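Local structure of thiosulfate sulfurtransferase TUM1 (Saccharomyces cerevisiae, 3UTN) at residues S224-G229 and G308-W313; R210-F215 and T234-Y239; E184-E189 and N302-D307. The protein transfers sulfur as a persulfide from NFS1 to UBA4 for the 2-thiolation of wobble uridine in tRNA, and has thiosulfate and 3-mercaptopyruvate sulfurtransferase activity. One frame throughout, in Å; residues are numbered along the deposited sequence.

All three contacts lie in the C-terminal rhodanese domain and are largely buried, each with a different chemistry. Contact 3 pairs the outermost strand 185-186 with strand 303-306 through main-chain hydrogen bonds. Contact 2, at the other outermost strand of the same sheet, packs helix 212-216 on strand 234-236 through prolines and a phenylalanine. Contact 1 sets an indole on helix 309-317 against the loop that follows helix 212-216. Contacts 1 and 2, with centres about 12 Å apart, touch through Arg210 and Gly229; contacts 1 and 3 touch where Tyr306 meets Glu312. Contacts 2 and 3 do not touch, but reach the same sheet.

Contact 1 (S224-G229 and G308-W313); sequences SDIPSG and GSWTEW
The indole of Trp310 is held by its edge against the backbone of Ser224-Gly229. NE1 donates to Pro227 O at 2.6 Å with an N-H...O angle of 151°; the bond lies in the carbonyl plane, on a lone pair, and the oxygen is close to the plane of the ring. Ser228 O lies further along the same edge, 3.2 Å from Trp310 CZ2, while Gly229 O sits over one face, offset toward the rim and 3.4 Å from CE2 of Trp310. A ring with a donor on its rim suits a place where three successive carbonyls meet it. With CG anti to the backbone N (chi1 -177°), the side chain extends from the helix to the loop. Glycine suits position 229 because, at its backbone angles, a CB would jam against Ser228 O, and it would also approach Trp310 CZ2.

In this rhodanese domain, helix 309-317 follows the strand 303-306, and the side chain of Trp310 is about 6 Å from that of the persulfide-forming Cys282. The backbones of Trp310 and Cys282 are hydrogen-bonded, and Arg210 makes a cation-pi contact with the indole.

Ile226 fills the angle between Trp310 and its neighbour Thr311 on the same helix. Its CG2 branch approaches the pyrrole part of Trp310 obliquely, 3.6 Å from CD1. The other branch, beside the backbone N (chi1 -55°), turns to Thr311: CG1 lies 4.0 Å from Thr311 CG2, and CD1 is 3.8 Å from Thr311 O. The side chains of Ile226 and Thr311 cross at about a right angle. Threonine serves both neighbours here, its methyl meeting the isoleucine while OG1 is hydrogen-bonded to Gly283 O.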
loop_
_atom_site.group_PDB
_atom_site.type_symbol
_atom_site.label_atom_id
_atom_site.label_comp_id
_atom_site.label_asym_id
_atom_site.label_seq_id
_atom_site.Cartn_x
_atom_site.Cartn_y
_atom_site.Cartn_z
ATOM N N SER A 224 10.951 9.727 -15.503
ATOM C CA SER A 224 11.654 10.670 -16.371
ATOM C C SER A 224 10.728 11.722 -16.968
ATOM O O SER A 224 11.168 12.818 -17.311
ATOM C CB SER A 224 12.373 9.915 -17.492
ATOM O OG SER A 224 11.496 8.990 -18.118
ATOM N N ASP A 225 9.450 11.377 -17.096
ATOM C CA ASP A 225 8.464 12.243 -17.731
ATOM C C ASP A 225 7.801 13.176 -16.725
ATOM O O ASP A 225 7.060 14.084 -17.102
ATOM C CB ASP A 225 7.401 11.395 -18.440
ATOM C CG ASP A 225 6.702 10.418 -17.500
ATOM O OD1 ASP A 225 7.318 9.986 -16.500
ATOM O OD2 ASP A 225 5.533 10.075 -17.769
ATOM N N ILE A 226 8.086 12.944 -15.447
ATOM C CA ILE A 226 7.375 13.590 -14.353
ATOM C C ILE A 226 8.320 14.458 -13.546
ATOM O O ILE A 226 9.302 13.963 -13.000
ATOM C CB ILE A 226 6.725 12.546 -13.409
ATOM C CG1 ILE A 226 5.808 11.597 -14.180
ATOM C CG2 ILE A 226 5.926 13.218 -12.307
ATOM C CD1 ILE A 226 4.764 12.292 -15.024
ATOM N N PRO A 227 8.035 15.765 -13.477
ATOM C CA PRO A 227 8.751 16.571 -12.508
ATOM C C PRO A 227 8.254 16.225 -11.119
ATOM O O PRO A 227 7.142 15.719 -10.964
ATOM C CB PRO A 227 8.339 18.001 -12.860
ATOM C CG PRO A 227 7.050 17.864 -13.589
ATOM C CD PRO A 227 7.139 16.568 -14.324
ATOM N N SER A 228 9.074 16.496 -10.118
ATOM C CA SER A 228 8.642 16.327 -8.751
ATOM C C SER A 228 7.863 17.560 -8.312
ATOM O O SER A 228 7.404 18.351 -9.138
ATOM C CB SER A 228 9.836 16.067 -7.842
ATOM O OG SER A 228 10.784 17.109 -7.947
ATOM N N GLY A 229 7.718 17.729 -7.008
ATOM C CA GLY A 229 6.840 18.752 -6.493
ATOM C C GLY A 229 5.637 18.029 -5.956
ATOM O O GLY A 229 5.641 16.806 -5.829
ATOM N N GLY A 308 -3.969 7.471 -8.566
ATOM C CA GLY A 308 -3.246 8.087 -9.673
ATOM C C GLY A 308 -1.966 8.691 -9.156
ATOM O O GLY A 308 -0.910 8.607 -9.791
ATOM N N SER A 309 -2.072 9.286 -7.971
ATOM C CA SER A 309 -0.936 9.850 -7.271
ATOM C C SER A 309 -0.210 10.874 -8.127
ATOM O O SER A 309 -0.743 11.366 -9.131
ATOM C CB SER A 309 -0.000 8.745 -6.778
ATOM O OG SER A 309 -0.502 8.190 -5.579
ATOM N N TRP A 310 1.014 11.175 -7.727
ATOM C CA TRP A 310 1.761 12.258 -8.313
ATOM C C TRP A 310 1.922 12.108 -9.792
ATOM O O TRP A 310 1.768 13.071 -10.538
ATOM C CB TRP A 310 3.116 12.374 -7.651
ATOM C CG TRP A 310 3.879 13.532 -8.197
ATOM C CD1 TRP A 310 5.097 13.512 -8.849
ATOM C CD2 TRP A 310 3.468 14.931 -8.191
ATOM N NE1 TRP A 310 5.473 14.774 -9.215
ATOM C CE2 TRP A 310 4.540 15.672 -8.849
ATOM C CE3 TRP A 310 2.366 15.620 -7.709
ATOM C CZ2 TRP A 310 4.484 17.045 -9.016
ATOM C CZ3 TRP A 310 2.319 16.998 -7.891
ATOM C CH2 TRP A 310 3.355 17.692 -8.524
ATOM N N THR A 311 2.215 10.889 -10.224
ATOM C CA THR A 311 2.429 10.609 -11.634
ATOM C C THR A 311 1.224 11.001 -12.464
ATOM O O THR A 311 1.336 11.790 -13.403
ATOM C CB THR A 311 2.752 9.132 -11.864
ATOM O OG1 THR A 311 3.945 8.812 -11.142
ATOM C CG2 THR A 311 2.959 8.869 -13.343
ATOM N N GLU A 312 0.070 10.454 -12.110
ATOM C CA GLU A 312 -1.139 10.799 -12.814
ATOM C C GLU A 312 -1.414 12.275 -12.644
ATOM O O GLU A 312 -1.810 12.947 -13.592
ATOM C CB GLU A 312 -2.318 10.004 -12.300
ATOM C CG GLU A 312 -3.579 10.286 -13.078
ATOM C CD GLU A 312 -4.823 9.958 -12.303
ATOM O OE1 GLU A 312 -4.891 10.289 -11.099
ATOM O OE2 GLU A 312 -5.740 9.380 -12.910
ATOM N N TRP A 313 -1.200 12.774 -11.432
ATOM C CA TRP A 313 -1.428 14.173 -11.151
ATOM C C TRP A 313 -0.722 15.043 -12.143
ATOM O O TRP A 313 -1.340 15.882 -12.788
ATOM C CB TRP A 313 -0.962 14.548 -9.760
ATOM C CG TRP A 313 -1.241 15.995 -9.538
ATOM C CD1 TRP A 313 -0.353 17.054 -9.608
ATOM C CD2 TRP A 313 -2.542 16.599 -9.275
ATOM N NE1 TRP A 313 -0.994 18.238 -9.376
ATOM C CE2 TRP A 313 -2.312 18.034 -9.172
ATOM C CE3 TRP A 313 -3.828 16.104 -9.096
ATOM C CZ2 TRP A 313 -3.337 18.921 -8.904
ATOM C CZ3 TRP A 313 -4.854 17.007 -8.833
ATOM C CH2 TRP A 313 -4.610 18.382 -8.746
#

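Contact 2 (R210-F215 and T234-Y239); sequences RSLGRF and TQPLPY
Arg210, whose carbonyl meets Pro238 across this contact, has its NH2 gripped twice, by a salt bridge to Asp208 OD2 and a hydrogen bond to Gly229 O, while NH1 is salt-bridged to Glu221. The side chain of Arg210 comes within about 4 Å of that of Cys282. On the main chain, Arg210 O is approached by Pro238: CA makes a C-H...O contact at 3.3 Å, its angle at H of 126° marking it as bent, and CG comes equally near. The carbonyl, just ahead of helix 212-216, thus rests on a proline ring; the helix belongs to a beta-alpha-beta unit running from strand 205-208 to strand 234-236 in the rhodanese fold. Ser211 is the N-cap of this helix, its OG accepting from Arg214 N at 3.0 Å. Serine suits that place, since its short side chain can curl over to the amide N-H of Arg214, three residues on.

Phe215, one turn on, carries the largest share of the packing. CG stands anti to the backbone N (chi1 -179°), which aims the ring at the strand. Pro236 CD lies over its face as a CH-pi contact, 3.6 Å from the ring centroid and 20° off the normal; a proline offers polarised ring C-H groups there and has no amide hydrogen to satisfy. Thr234 O meets the rim near the ring plane, 3.1 Å from Phe215 CZ, and Thr234 OG1, which is hydrogen-bonded to Ile231 O, slides past CE1. His230 stacks on the same phenylalanine. Leu212 lies alongside Pro236, pointing the same way, and its CD1 presses tightly against Pro236 CG at 3.5 Å.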
loop_
_atom_site.group_PDB
_atom_site.type_symbol
_atom_site.label_atom_id
_atom_site.label_comp_id
_atom_site.label_asym_id
_atom_site.label_seq_id
_atom_site.Cartn_x
_atom_site.Cartn_y
_atom_site.Cartn_z
ATOM N N ARG A 210 5.665 10.306 -0.882
ATOM C CA ARG A 210 6.963 10.437 -1.521
ATOM C C ARG A 210 7.920 11.113 -0.572
ATOM O O ARG A 210 7.505 11.701 0.422
ATOM C CB ARG A 210 6.870 11.246 -2.799
ATOM C CG ARG A 210 6.109 10.553 -3.906
ATOM C CD ARG A 210 5.903 11.520 -5.050
ATOM N NE ARG A 210 5.117 12.668 -4.626
ATOM C CZ ARG A 210 5.318 13.905 -5.056
ATOM N NH1 ARG A 210 6.292 14.165 -5.921
ATOM N NH2 ARG A 210 4.545 14.884 -4.612
ATOM N N SER A 211 9.204 11.019 -0.880
ATOM C CA SER A 211 10.208 11.715 -0.108
ATOM C C SER A 211 9.843 13.188 -0.065
ATOM O O SER A 211 9.192 13.712 -0.978
ATOM C CB SER A 211 11.576 11.543 -0.751
ATOM O OG SER A 211 11.588 12.183 -2.009
ATOM N N LEU A 212 10.254 13.842 1.013
ATOM C CA LEU A 212 10.081 15.268 1.164
ATOM C C LEU A 212 10.690 15.986 -0.039
ATOM O O LEU A 212 10.100 16.926 -0.561
ATOM C CB LEU A 212 10.729 15.736 2.470
ATOM C CG LEU A 212 10.722 17.234 2.773
ATOM C CD1 LEU A 212 9.300 17.757 2.869
ATOM C CD2 LEU A 212 11.492 17.535 4.050
ATOM N N GLY A 213 11.852 15.511 -0.485
ATOM C CA GLY A 213 12.557 16.101 -1.617
ATOM C C GLY A 213 11.708 16.097 -2.868
ATOM O O GLY A 213 11.601 17.106 -3.562
ATOM N N ARG A 214 11.092 14.956 -3.149
ATOM C CA ARG A 214 10.184 14.842 -4.280
ATOM C C ARG A 214 8.965 15.722 -4.084
ATOM O O ARG A 214 8.540 16.416 -4.998
ATOM C CB ARG A 214 9.758 13.399 -4.474
ATOM C CG ARG A 214 10.852 12.535 -5.072
ATOM C CD ARG A 214 10.466 11.079 -4.993
ATOM N NE ARG A 214 9.315 10.775 -5.835
ATOM C CZ ARG A 214 8.664 9.618 -5.820
ATOM N NH1 ARG A 214 9.038 8.649 -4.995
ATOM N NH2 ARG A 214 7.638 9.431 -6.633
ATOM N N PHE A 215 8.412 15.696 -2.880
ATOM C CA PHE A 215 7.290 16.543 -2.553
ATOM C C PHE A 215 7.647 18.000 -2.796
ATOM O O PHE A 215 6.881 18.739 -3.405
ATOM C CB PHE A 215 6.900 16.351 -1.097
ATOM C CG PHE A 215 5.731 17.173 -0.682
ATOM C CD1 PHE A 215 4.450 16.658 -0.767
ATOM C CD2 PHE A 215 5.908 18.465 -0.203
ATOM C CE1 PHE A 215 3.361 17.418 -0.383
ATOM C CE2 PHE A 215 4.823 19.231 0.181
ATOM C CZ PHE A 215 3.551 18.705 0.089
ATOM N N THR A 234 -1.521 19.197 -0.581
ATOM C CA THR A 234 -0.983 18.004 0.032
ATOM C C THR A 234 0.156 18.377 0.954
ATOM O O THR A 234 0.656 19.502 0.944
ATOM C CB THR A 234 -0.472 16.969 -0.988
ATOM O OG1 THR A 234 0.551 17.563 -1.792
ATOM C CG2 THR A 234 -1.611 16.468 -1.868
ATOM N N GLN A 235 0.559 17.411 1.754
ATOM C CA GLN A 235 1.621 17.607 2.704
ATOM C C GLN A 235 2.539 16.425 2.579
ATOM O O GLN A 235 2.089 15.333 2.229
ATOM C CB GLN A 235 1.055 17.658 4.105
ATOM C CG GLN A 235 0.034 18.749 4.319
ATOM C CD GLN A 235 -0.592 18.613 5.675
ATOM O OE1 GLN A 235 0.026 18.948 6.668
ATOM N NE2 GLN A 235 -1.806 18.089 5.727
ATOM N N PRO A 236 3.834 16.634 2.850
ATOM C CA PRO A 236 4.728 15.508 2.734
ATOM C C PRO A 236 4.571 14.604 3.937
ATOM O O PRO A 236 4.672 15.047 5.082
ATOM C CB PRO A 236 6.104 16.160 2.730
ATOM C CG PRO A 236 5.930 17.383 3.563
ATOM C CD PRO A 236 4.522 17.845 3.341
ATOM N N LEU A 237 4.287 13.342 3.674
ATOM C CA LEU A 237 4.352 12.350 4.717
ATOM C C LEU A 237 5.101 11.174 4.119
ATOM O O LEU A 237 4.496 10.167 3.774
ATOM C CB LEU A 237 2.955 11.974 5.200
ATOM C CG LEU A 237 2.861 11.298 6.569
ATOM C CD1 LEU A 237 3.578 12.104 7.647
ATOM C CD2 LEU A 237 1.401 11.115 6.935
ATOM N N PRO A 238 6.429 11.321 3.959
ATOM C CA PRO A 238 7.210 10.255 3.361
ATOM C C PRO A 238 6.937 8.979 4.122
ATOM O O PRO A 238 7.017 8.957 5.348
ATOM C CB PRO A 238 8.645 10.735 3.549
ATOM C CG PRO A 238 8.512 12.218 3.496
ATOM C CD PRO A 238 7.278 12.473 4.304
ATOM N N TYR A 239 6.554 7.939 3.393
ATOM C CA TYR A 239 6.056 6.720 4.012
ATOM C C TYR A 239 7.014 6.159 5.056
ATOM O O TYR A 239 6.577 5.629 6.072
ATOM C CB TYR A 239 5.740 5.674 2.949
ATOM C CG TYR A 239 6.948 5.044 2.322
ATOM C CD1 TYR A 239 7.544 3.924 2.894
ATOM C CD2 TYR A 239 7.500 5.561 1.153
ATOM C CE1 TYR A 239 8.650 3.330 2.320
ATOM C CE2 TYR A 239 8.611 4.976 0.574
ATOM C CZ TYR A 239 9.176 3.862 1.163
ATOM O OH TYR A 239 10.275 3.271 0.600
#

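Contact 3 (E184-E189 and N302-D307); sequences EIVDYE and NVRLYD. With DMS (dimethyl sulfoxide), chain E.
Leu305 grips segment 184-189 with both its N and its O: N donates to Glu184 O at 2.6 Å and nearly straight (171°), and O accepts from Val186 N at 2.7 Å, the donor lying above the carbonyl plane. This is parallel pairing of a sheet's outermost strand, with Ile185 bridged to Leu305. Ile185 CG2 packs on Asp307 CB.

On the face carrying Val186, its CG2 methyl sits over the centre of the Arg304 guanidinium, 3.4 Å from CZ. A bend in the arginine chain at chi3 (-57°) folds the flat group over the valine, while NH2 forms a salt bridge with Glu190. Arginine suits this place because its flat end can lie on a methyl and still keep a carboxylate partner. Cut back to an alanine, this position would probably leave Glu190 without its charged mate and the Val186 methyls without their flat cover. Tyr306 OH meets the rim of Tyr188 in the ring plane, 3.2 Å from CD1, and is hydrogen-bonded to Glu312 OE1.

Further out, a water joins Glu184 OE1 to Val303 O; Glu184 OE2 forms a salt bridge with Lys292 and a hydrogen bond with Trp132 NE1. Asp307 OD1 is salt-bridged to Arg129, and OD2 hydrogen-bonded to Phe95 N. Main-chain bonds thus tie the sheet together, while both carboxylates also reach the N-terminal rhodanese domain.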
loop_
_atom_site.group_PDB
_atom_site.type_symbol
_atom_site.label_atom_id
_atom_site.label_comp_id
_atom_site.label_asym_id
_atom_site.label_seq_id
_atom_site.Cartn_x
_atom_site.Cartn_y
_atom_site.Cartn_z
ATOM N N GLU A 184 -12.182 4.322 -0.945
ATOM C CA GLU A 184 -10.768 4.094 -0.679
ATOM C C GLU A 184 -9.847 4.807 -1.627
ATOM O O GLU A 184 -8.691 5.062 -1.302
ATOM C CB GLU A 184 -10.482 2.601 -0.738
ATOM C CG GLU A 184 -11.057 1.863 0.448
ATOM C CD GLU A 184 -10.282 2.160 1.709
ATOM O OE1 GLU A 184 -10.907 2.290 2.771
ATOM O OE2 GLU A 184 -9.044 2.269 1.626
ATOM N N ILE A 185 -10.358 5.097 -2.813
ATOM C CA ILE A 185 -9.540 5.634 -3.874
ATOM C C ILE A 185 -10.100 6.971 -4.286
ATOM O O ILE A 185 -11.268 7.078 -4.659
ATOM C CB ILE A 185 -9.495 4.685 -5.087
ATOM C CG1 ILE A 185 -8.875 3.351 -4.677
ATOM C CG2 ILE A 185 -8.745 5.324 -6.250
ATOM C CD1 ILE A 185 -8.942 2.273 -5.723
ATOM N N VAL A 186 -9.262 7.991 -4.195
ATOM C CA VAL A 186 -9.605 9.280 -4.745
ATOM C C VAL A 186 -9.188 9.223 -6.194
ATOM O O VAL A 186 -8.061 8.856 -6.510
ATOM C CB VAL A 186 -8.862 10.434 -4.064
ATOM C CG1 VAL A 186 -9.558 11.742 -4.392
ATOM C CG2 VAL A 186 -8.813 10.225 -2.563
ATOM N N ASP A 187 -10.122 9.550 -7.074
ATOM C CA ASP A 187 -9.823 9.619 -8.483
ATOM C C ASP A 187 -9.258 10.990 -8.775
ATOM O O ASP A 187 -9.406 11.921 -7.978
ATOM C CB ASP A 187 -11.077 9.353 -9.312
ATOM C CG ASP A 187 -11.536 7.913 -9.229
ATOM O OD1 ASP A 187 -10.743 7.047 -8.797
ATOM O OD2 ASP A 187 -12.695 7.645 -9.605
ATOM N N TYR A 188 -8.593 11.102 -9.916
ATOM C CA TYR A 188 -8.000 12.351 -10.330
ATOM C C TYR A 188 -9.023 13.475 -10.353
ATOM O O TYR A 188 -8.740 14.578 -9.891
ATOM C CB TYR A 188 -7.388 12.221 -11.714
ATOM C CG TYR A 188 -6.887 13.539 -12.215
ATOM C CD1 TYR A 188 -5.703 14.078 -11.723
ATOM C CD2 TYR A 188 -7.615 14.274 -13.153
ATOM C CE1 TYR A 188 -5.242 15.296 -12.169
ATOM C CE2 TYR A 188 -7.157 15.494 -13.607
ATOM C CZ TYR A 188 -5.971 15.997 -13.111
ATOM O OH TYR A 188 -5.504 17.204 -13.550
ATOM N N GLU A 189 -10.198 13.185 -10.909
ATOM C CA GLU A 189 -11.276 14.157 -11.028
ATOM C C GLU A 189 -11.488 14.851 -9.690
ATOM O O GLU A 189 -11.427 16.074 -9.601
ATOM C CB GLU A 189 -12.569 13.481 -11.509
ATOM C CG GLU A 189 -13.748 14.431 -11.709
ATOM C CD GLU A 189 -14.931 13.790 -12.417
ATOM O OE1 GLU A 189 -15.265 12.623 -12.113
ATOM O OE2 GLU A 189 -15.539 14.461 -13.280
ATOM N N ASN A 302 -11.280 7.647 7.340
ATOM C CA ASN A 302 -11.600 8.098 5.997
ATOM C C ASN A 302 -10.354 8.536 5.271
ATOM O O ASN A 302 -10.245 9.660 4.774
ATOM C CB ASN A 302 -12.638 9.209 6.051
ATOM C CG ASN A 302 -13.872 8.792 6.810
ATOM O OD1 ASN A 302 -14.442 7.735 6.546
ATOM N ND2 ASN A 302 -14.277 9.605 7.770
ATOM N N VAL A 303 -9.396 7.626 5.257
ATOM C CA VAL A 303 -8.186 7.839 4.524
ATOM C C VAL A 303 -8.426 7.174 3.199
ATOM O O VAL A 303 -8.814 6.015 3.131
ATOM C CB VAL A 303 -6.978 7.212 5.215
ATOM C CG1 VAL A 303 -5.703 7.635 4.505
ATOM C CG2 VAL A 303 -6.939 7.642 6.666
ATOM N N ARG A 304 -8.240 7.937 2.142
ATOM C CA ARG A 304 -8.327 7.375 0.829
ATOM C C ARG A 304 -6.994 7.517 0.166
ATOM O O ARG A 304 -6.161 8.327 0.570
ATOM C CB ARG A 304 -9.406 8.069 0.024
ATOM C CG ARG A 304 -10.804 7.716 0.485
ATOM C CD ARG A 304 -11.816 8.422 -0.389
ATOM N NE ARG A 304 -11.589 9.861 -0.364
ATOM C CZ ARG A 304 -11.949 10.685 -1.338
ATOM N NH1 ARG A 304 -12.537 10.210 -2.433
ATOM N NH2 ARG A 304 -11.697 11.978 -1.223
ATOM N N LEU A 305 -6.780 6.688 -0.832
ATOM C CA LEU A 305 -5.583 6.772 -1.603
ATOM C C LEU A 305 -5.920 7.450 -2.898
ATOM O O LEU A 305 -6.809 7.010 -3.628
ATOM C CB LEU A 305 -5.023 5.390 -1.886
ATOM C CG LEU A 305 -3.764 5.458 -2.741
ATOM C CD1 LEU A 305 -2.552 5.719 -1.870
ATOM C CD2 LEU A 305 -3.613 4.169 -3.509
ATOM N N TYR A 306 -5.209 8.528 -3.179
ATOM C CA TYR A 306 -5.211 9.070 -4.504
ATOM C C TYR A 306 -4.322 8.128 -5.293
ATOM O O TYR A 306 -3.105 8.249 -5.291
ATOM C CB TYR A 306 -4.679 10.499 -4.529
ATOM C CG TYR A 306 -4.453 11.000 -5.927
ATOM C CD1 TYR A 306 -5.256 10.561 -6.978
ATOM C CD2 TYR A 306 -3.445 11.907 -6.204
ATOM C CE1 TYR A 306 -5.061 11.017 -8.260
ATOM C CE2 TYR A 306 -3.247 12.375 -7.492
ATOM C CZ TYR A 306 -4.055 11.918 -8.511
ATOM O OH TYR A 306 -3.868 12.360 -9.789
ATOM N N ASP A 307 -4.957 7.172 -5.951
ATOM C CA ASP A 307 -4.227 6.102 -6.583
ATOM C C ASP A 307 -3.370 6.640 -7.713
ATOM O O ASP A 307 -2.184 6.335 -7.789
ATOM C CB ASP A 307 -5.186 5.031 -7.075
ATOM C CG ASP A 307 -4.475 3.799 -7.553
ATOM O OD1 ASP A 307 -3.333 3.551 -7.116
ATOM O OD2 ASP A 307 -5.062 3.077 -8.372
HETATM S S DMS E . -13.325 12.988 8.659
HETATM O O DMS E . -13.279 11.773 7.825
HETATM C C1 DMS E . -14.868 13.095 9.389
HETATM C C2 DMS E . -12.348 12.735 10.026
HETATM O O HOH W 1 -11.354 4.844 3.742
#